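Local structure of suppressor protein MPT5 (Saccharomyces cerevisiae, 5BZ1) at residues I302-R314 / K364-S378. The protein binds target mRNAs through the Pumilio repeats of its PUM-HD domain, recognising a UGUA-containing element in their 3'-UTRs and regulating them post-transcriptionally. Residues are numbered along the deposited sequence; the frame is centred on the assembly and turned at random.
Sequences IDIFTVNLNVLIR and KIGNLIVLTKELLPS
L309 and L368 are each a knob in a hole formed by the other segment, a worked example of how helices interlock in the Pumilio helical-repeat domain. L309 sits among L368, L371, T372 and L375, its CD2 3.6 Å from L371 CB and its CG equally close to L375 CD1; L368 in turn fits among I302, F305, T306 and L309. With CG anti to the backbone N (chi1 -178°), L368 sends CD1 in beside T306, 3.6 Å from T306 OG1. Helices 302-307 and 364-375 run nearly parallel, their axes 10.0 Å apart and crossing at only 17°. Along them the apolar seam starts with I302 CD1 against I365 CD1, and it continues past the break at N308 through L309 to I313 CD1 against L375 CB.

Polar groups fasten both ends. K364, extended until a bend at its last torsion (chi4 -66°), brings NZ to the syn lone pair of D303 OD1 at 2.7 Å. A methionine in its place would probably leave the D303 carboxylate without its cationic mate and free to turn. At the far end, R314 makes two weak bonds, NH1 to S378 O and NH2 to S378 OG, while its NE donates to N310 O at 3.1 Å and holds the guanidinium against its own segment.

Residues 303-314 belong to Pumilio repeat 8; L322 of helix 318-326 touches both L309 and I313, while I388 of helix 385-398 meets I313 and T372. Next to the salt-bridged end, a water lies within hydrogen-bonding distance of K364 O, T306 OG1 and, farther off, N367 OD1. The T306 hydroxyl itself donates a hydrogen bond from OG1 to I302 O at 2.6 Å, arriving from the carbonyl face opposite T306 N.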
loop_
_atom_site.group_PDB
_atom_site.type_symbol
_atom_site.label_atom_id
_atom_site.label_comp_id
_atom_site.label_asym_id
_atom_site.label_seq_id
_atom_site.Cartn_x
_atom_site.Cartn_y
_atom_site.Cartn_z
ATOM N N ILE A 302 5.373 -18.498 23.100
ATOM C CA ILE A 302 6.575 -19.081 23.686
ATOM C C ILE A 302 6.384 -20.586 23.874
ATOM O O ILE A 302 7.304 -21.368 23.626
ATOM C CB ILE A 302 6.944 -18.414 25.030
ATOM C CG1 ILE A 302 7.240 -16.928 24.831
ATOM C CG2 ILE A 302 8.153 -19.090 25.664
ATOM C CD1 ILE A 302 7.550 -16.177 26.115
ATOM N N ASP A 303 5.187 -20.983 24.301
ATOM C CA ASP A 303 4.842 -22.396 24.458
ATOM C C ASP A 303 4.969 -23.156 23.134
ATOM O O ASP A 303 5.531 -24.248 23.083
ATOM C CB ASP A 303 3.416 -22.543 25.000
ATOM C CG ASP A 303 3.289 -22.132 26.460
ATOM O OD1 ASP A 303 4.320 -22.092 27.167
ATOM O OD2 ASP A 303 2.150 -21.861 26.903
ATOM N N ILE A 304 4.441 -22.566 22.065
ATOM C CA ILE A 304 4.470 -23.183 20.743
ATOM C C ILE A 304 5.902 -23.335 20.222
ATOM O O ILE A 304 6.283 -24.399 19.733
ATOM C CB ILE A 304 3.635 -22.370 19.739
ATOM C CG1 ILE A 304 2.160 -22.368 20.148
ATOM C CG2 ILE A 304 3.795 -22.917 18.331
ATOM C CD1 ILE A 304 1.286 -21.479 19.282
ATOM N N PHE A 305 6.688 -22.269 20.332
ATOM C CA PHE A 305 8.087 -22.295 19.917
ATOM C C PHE A 305 8.920 -23.247 20.772
ATOM O O PHE A 305 9.913 -23.801 20.306
ATOM C CB PHE A 305 8.685 -20.887 19.957
ATOM C CG PHE A 305 8.392 -20.068 18.734
ATOM C CD1 PHE A 305 9.420 -19.458 18.033
ATOM C CD2 PHE A 305 7.089 -19.914 18.276
ATOM C CE1 PHE A 305 9.158 -18.702 16.900
ATOM C CE2 PHE A 305 6.822 -19.160 17.141
ATOM C CZ PHE A 305 7.858 -18.557 16.457
ATOM N N THR A 306 8.514 -23.430 22.025
ATOM C CA THR A 306 9.201 -24.362 22.917
ATOM C C THR A 306 8.936 -25.809 22.496
ATOM O O THR A 306 9.866 -26.609 22.371
ATOM C CB THR A 306 8.790 -24.151 24.387
ATOM O OG1 THR A 306 9.156 -22.829 24.801
ATOM C CG2 THR A 306 9.478 -25.167 25.294
ATOM N N VAL A 307 7.665 -26.137 22.278
ATOM C CA VAL A 307 7.277 -27.463 21.813
ATOM C C VAL A 307 7.943 -27.805 20.476
ATOM O O VAL A 307 8.424 -28.922 20.280
ATOM C CB VAL A 307 5.739 -27.586 21.695
ATOM C CG1 VAL A 307 5.346 -28.875 20.994
ATOM C CG2 VAL A 307 5.085 -27.518 23.075
ATOM N N ASN A 308 7.991 -26.829 19.574
ATOM C CA ASN A 308 8.504 -27.049 18.224
ATOM C C ASN A 308 9.943 -26.578 18.026
ATOM O O ASN A 308 10.376 -26.367 16.894
ATOM C CB ASN A 308 7.596 -26.363 17.196
ATOM C CG ASN A 308 6.191 -26.926 17.192
ATOM O OD1 ASN A 308 5.918 -27.940 16.548
ATOM N ND2 ASN A 308 5.290 -26.271 17.913
ATOM N N LEU A 309 10.678 -26.430 19.126
ATOM C CA LEU A 309 12.033 -25.868 19.097
ATOM C C LEU A 309 12.979 -26.630 18.170
ATOM O O LEU A 309 13.796 -26.028 17.470
ATOM C CB LEU A 309 12.610 -25.816 20.515
ATOM C CG LEU A 309 14.056 -25.351 20.698
ATOM C CD1 LEU A 309 14.272 -23.962 20.124
ATOM C CD2 LEU A 309 14.440 -25.377 22.166
ATOM N N ASN A 310 12.854 -27.953 18.163
ATOM C CA ASN A 310 13.741 -28.807 17.381
ATOM C C ASN A 310 13.646 -28.581 15.868
ATOM O O ASN A 310 14.643 -28.694 15.151
ATOM C CB ASN A 310 13.463 -30.274 17.696
ATOM C CG ASN A 310 14.570 -31.181 17.220
ATOM O OD1 ASN A 310 15.749 -30.862 17.365
ATOM N ND2 ASN A 310 14.199 -32.312 16.632
ATOM N N VAL A 311 12.441 -28.280 15.391
ATOM C CA VAL A 311 12.216 -28.001 13.974
ATOM C C VAL A 311 12.649 -26.579 13.627
ATOM O O VAL A 311 13.324 -26.350 12.621
ATOM C CB VAL A 311 10.737 -28.202 13.592
ATOM C CG1 VAL A 311 10.436 -27.611 12.220
ATOM C CG2 VAL A 311 10.380 -29.676 13.625
ATOM N N LEU A 312 12.265 -25.635 14.480
ATOM C CA LEU A 312 12.508 -24.213 14.246
ATOM C C LEU A 312 13.994 -23.836 14.225
ATOM O O LEU A 312 14.435 -23.086 13.355
ATOM C CB LEU A 312 11.762 -23.379 15.290
ATOM C CG LEU A 312 10.237 -23.382 15.184
ATOM C CD1 LEU A 312 9.600 -22.857 16.457
ATOM C CD2 LEU A 312 9.784 -22.548 13.992
ATOM N N ILE A 313 14.764 -24.361 15.175
ATOM C CA ILE A 313 16.184 -24.031 15.283
ATOM C C ILE A 313 16.969 -24.544 14.076
ATOM O O ILE A 313 18.076 -24.081 13.790
ATOM C CB ILE A 313 16.789 -24.602 16.591
ATOM C CG1 ILE A 313 18.074 -23.864 16.964
ATOM C CG2 ILE A 313 17.031 -26.110 16.480
ATOM C CD1 ILE A 313 18.723 -24.372 18.239
ATOM N N ARG A 314 16.362 -25.488 13.364
ATOM C CA ARG A 314 17.011 -26.220 12.286
ATOM C C ARG A 314 16.554 -25.721 10.914
ATOM O O ARG A 314 17.191 -25.997 9.894
ATOM C CB ARG A 314 16.662 -27.701 12.434
ATOM C CG ARG A 314 17.797 -28.667 12.191
ATOM C CD ARG A 314 17.424 -30.049 12.721
ATOM N NE ARG A 314 17.217 -30.043 14.167
ATOM C CZ ARG A 314 18.178 -30.266 15.060
ATOM N NH1 ARG A 314 19.416 -30.516 14.655
ATOM N NH2 ARG A 314 17.901 -30.242 16.357
ATOM N N LYS A 364 9.015 -18.979 31.353
ATOM C CA LYS A 364 8.890 -19.621 30.047
ATOM C C LYS A 364 10.046 -19.293 29.099
ATOM O O LYS A 364 10.497 -20.156 28.344
ATOM C CB LYS A 364 7.557 -19.256 29.386
ATOM C CG LYS A 364 6.335 -19.919 30.006
ATOM C CD LYS A 364 5.074 -19.545 29.238
ATOM C CE LYS A 364 3.828 -20.165 29.856
ATOM N NZ LYS A 364 3.822 -21.647 29.746
ATOM N N ILE A 365 10.517 -18.049 29.126
ATOM C CA ILE A 365 11.597 -17.644 28.231
ATOM C C ILE A 365 12.932 -18.211 28.720
ATOM O O ILE A 365 13.800 -18.561 27.918
ATOM C CB ILE A 365 11.658 -16.102 28.037
ATOM C CG1 ILE A 365 12.280 -15.747 26.685
ATOM C CG2 ILE A 365 12.404 -15.413 29.173
ATOM C CD1 ILE A 365 11.370 -16.027 25.511
ATOM N N GLY A 366 13.078 -18.329 30.038
ATOM C CA GLY A 366 14.264 -18.925 30.625
ATOM C C GLY A 366 14.352 -20.397 30.273
ATOM O O GLY A 366 15.428 -20.911 29.960
ATOM N N ASN A 367 13.208 -21.073 30.319
ATOM C CA ASN A 367 13.135 -22.482 29.957
ATOM C C ASN A 367 13.474 -22.700 28.483
ATOM O O ASN A 367 14.158 -23.662 28.128
ATOM C CB ASN A 367 11.747 -23.043 30.285
ATOM C CG ASN A 367 11.542 -24.453 29.756
ATOM O OD1 ASN A 367 10.603 -24.718 29.000
ATOM N ND2 ASN A 367 12.428 -25.363 30.142
ATOM N N LEU A 368 12.999 -21.801 27.627
ATOM C CA LEU A 368 13.299 -21.882 26.203
ATOM C C LEU A 368 14.793 -21.679 25.945
ATOM O O LEU A 368 15.379 -22.332 25.080
ATOM C CB LEU A 368 12.470 -20.865 25.416
ATOM C CG LEU A 368 12.654 -20.865 23.896
ATOM C CD1 LEU A 368 12.388 -22.248 23.343
ATOM C CD2 LEU A 368 11.738 -19.851 23.234
ATOM N N ILE A 369 15.406 -20.778 26.708
ATOM C CA ILE A 369 16.836 -20.514 26.589
ATOM C C ILE A 369 17.670 -21.762 26.905
ATOM O O ILE A 369 18.596 -22.101 26.164
ATOM C CB ILE A 369 17.274 -19.348 27.506
ATOM C CG1 ILE A 369 16.755 -18.011 26.967
ATOM C CG2 ILE A 369 18.787 -19.296 27.630
ATOM C CD1 ILE A 369 17.321 -17.636 25.611
ATOM N N VAL A 370 17.343 -22.443 28.002
ATOM C CA VAL A 370 18.109 -23.620 28.403
ATOM C C VAL A 370 17.914 -24.781 27.424
ATOM O O VAL A 370 18.857 -25.513 27.133
ATOM C CB VAL A 370 17.837 -24.052 29.878
ATOM C CG1 VAL A 370 17.953 -22.863 30.815
ATOM C CG2 VAL A 370 16.472 -24.703 30.031
ATOM N N LEU A 371 16.699 -24.937 26.903
ATOM C CA LEU A 371 16.433 -25.971 25.908
ATOM C C LEU A 371 17.192 -25.668 24.618
ATOM O O LEU A 371 17.702 -26.575 23.956
ATOM C CB LEU A 371 14.932 -26.102 25.635
ATOM C CG LEU A 371 14.064 -26.705 26.738
ATOM C CD1 LEU A 371 12.604 -26.757 26.316
ATOM C CD2 LEU A 371 14.558 -28.091 27.096
ATOM N N THR A 372 17.270 -24.387 24.274
ATOM C CA THR A 372 18.031 -23.950 23.107
ATOM C C THR A 372 19.523 -24.256 23.273
ATOM O O THR A 372 20.166 -24.758 22.350
ATOM C CB THR A 372 17.829 -22.446 22.832
ATOM O OG1 THR A 372 16.443 -22.185 22.575
ATOM C CG2 THR A 372 18.642 -22.008 21.632
ATOM N N LYS A 373 20.060 -23.961 24.457
ATOM C CA LYS A 373 21.470 -24.198 24.756
ATOM C C LYS A 373 21.830 -25.683 24.646
ATOM O O LYS A 373 22.909 -26.029 24.164
ATOM C CB LYS A 373 21.820 -23.672 26.154
ATOM C CG LYS A 373 23.320 -23.540 26.425
ATOM C CD LYS A 373 23.621 -23.401 27.919
ATOM C CE LYS A 373 23.140 -22.072 28.493
ATOM N NZ LYS A 373 24.199 -21.021 28.484
ATOM N N GLU A 374 20.922 -26.552 25.089
ATOM C CA GLU A 374 21.134 -27.998 25.020
ATOM C C GLU A 374 21.215 -28.487 23.572
ATOM O O GLU A 374 21.882 -29.480 23.279
ATOM C CB GLU A 374 20.003 -28.748 25.737
ATOM C CG GLU A 374 19.898 -28.520 27.241
ATOM C CD GLU A 374 18.712 -29.256 27.851
ATOM O OE1 GLU A 374 17.796 -29.635 27.090
ATOM O OE2 GLU A 374 18.697 -29.454 29.085
ATOM N N LEU A 375 20.520 -27.786 22.679
ATOM C CA LEU A 375 20.413 -28.188 21.279
ATOM C C LEU A 375 21.566 -27.681 20.417
ATOM O O LEU A 375 21.743 -28.134 19.286
ATOM C CB LEU A 375 19.088 -27.700 20.688
ATOM C CG LEU A 375 17.838 -28.471 21.098
ATOM C CD1 LEU A 375 16.606 -27.913 20.410
ATOM C CD2 LEU A 375 18.016 -29.930 20.751
ATOM N N LEU A 376 22.339 -26.741 20.953
ATOM C CA LEU A 376 23.445 -26.122 20.215
ATOM C C LEU A 376 24.436 -27.091 19.537
ATOM O O LEU A 376 24.826 -26.862 18.393
ATOM C CB LEU A 376 24.174 -25.094 21.090
ATOM C CG LEU A 376 23.393 -23.799 21.321
ATOM C CD1 LEU A 376 24.135 -22.849 22.249
ATOM C CD2 LEU A 376 23.113 -23.127 19.991
ATOM N N PRO A 377 24.840 -28.177 20.227
ATOM C CA PRO A 377 25.728 -29.103 19.511
ATOM C C PRO A 377 25.035 -29.866 18.376
ATOM O O PRO A 377 25.727 -30.431 17.528
ATOM C CB PRO A 377 26.180 -30.082 20.607
ATOM C CG PRO A 377 25.140 -29.987 21.667
ATOM C CD PRO A 377 24.678 -28.559 21.642
ATOM N N SER A 378 23.703 -29.884 18.359
ATOM C CA SER A 378 22.964 -30.620 17.334
ATOM C C SER A 378 22.815 -29.837 16.025
ATOM O O SER A 378 22.346 -30.380 15.022
ATOM C CB SER A 378 21.586 -31.047 17.853
ATOM O OG SER A 378 20.751 -29.928 18.087
HETATM O O HOH W 1 9.185 -22.302 27.471
#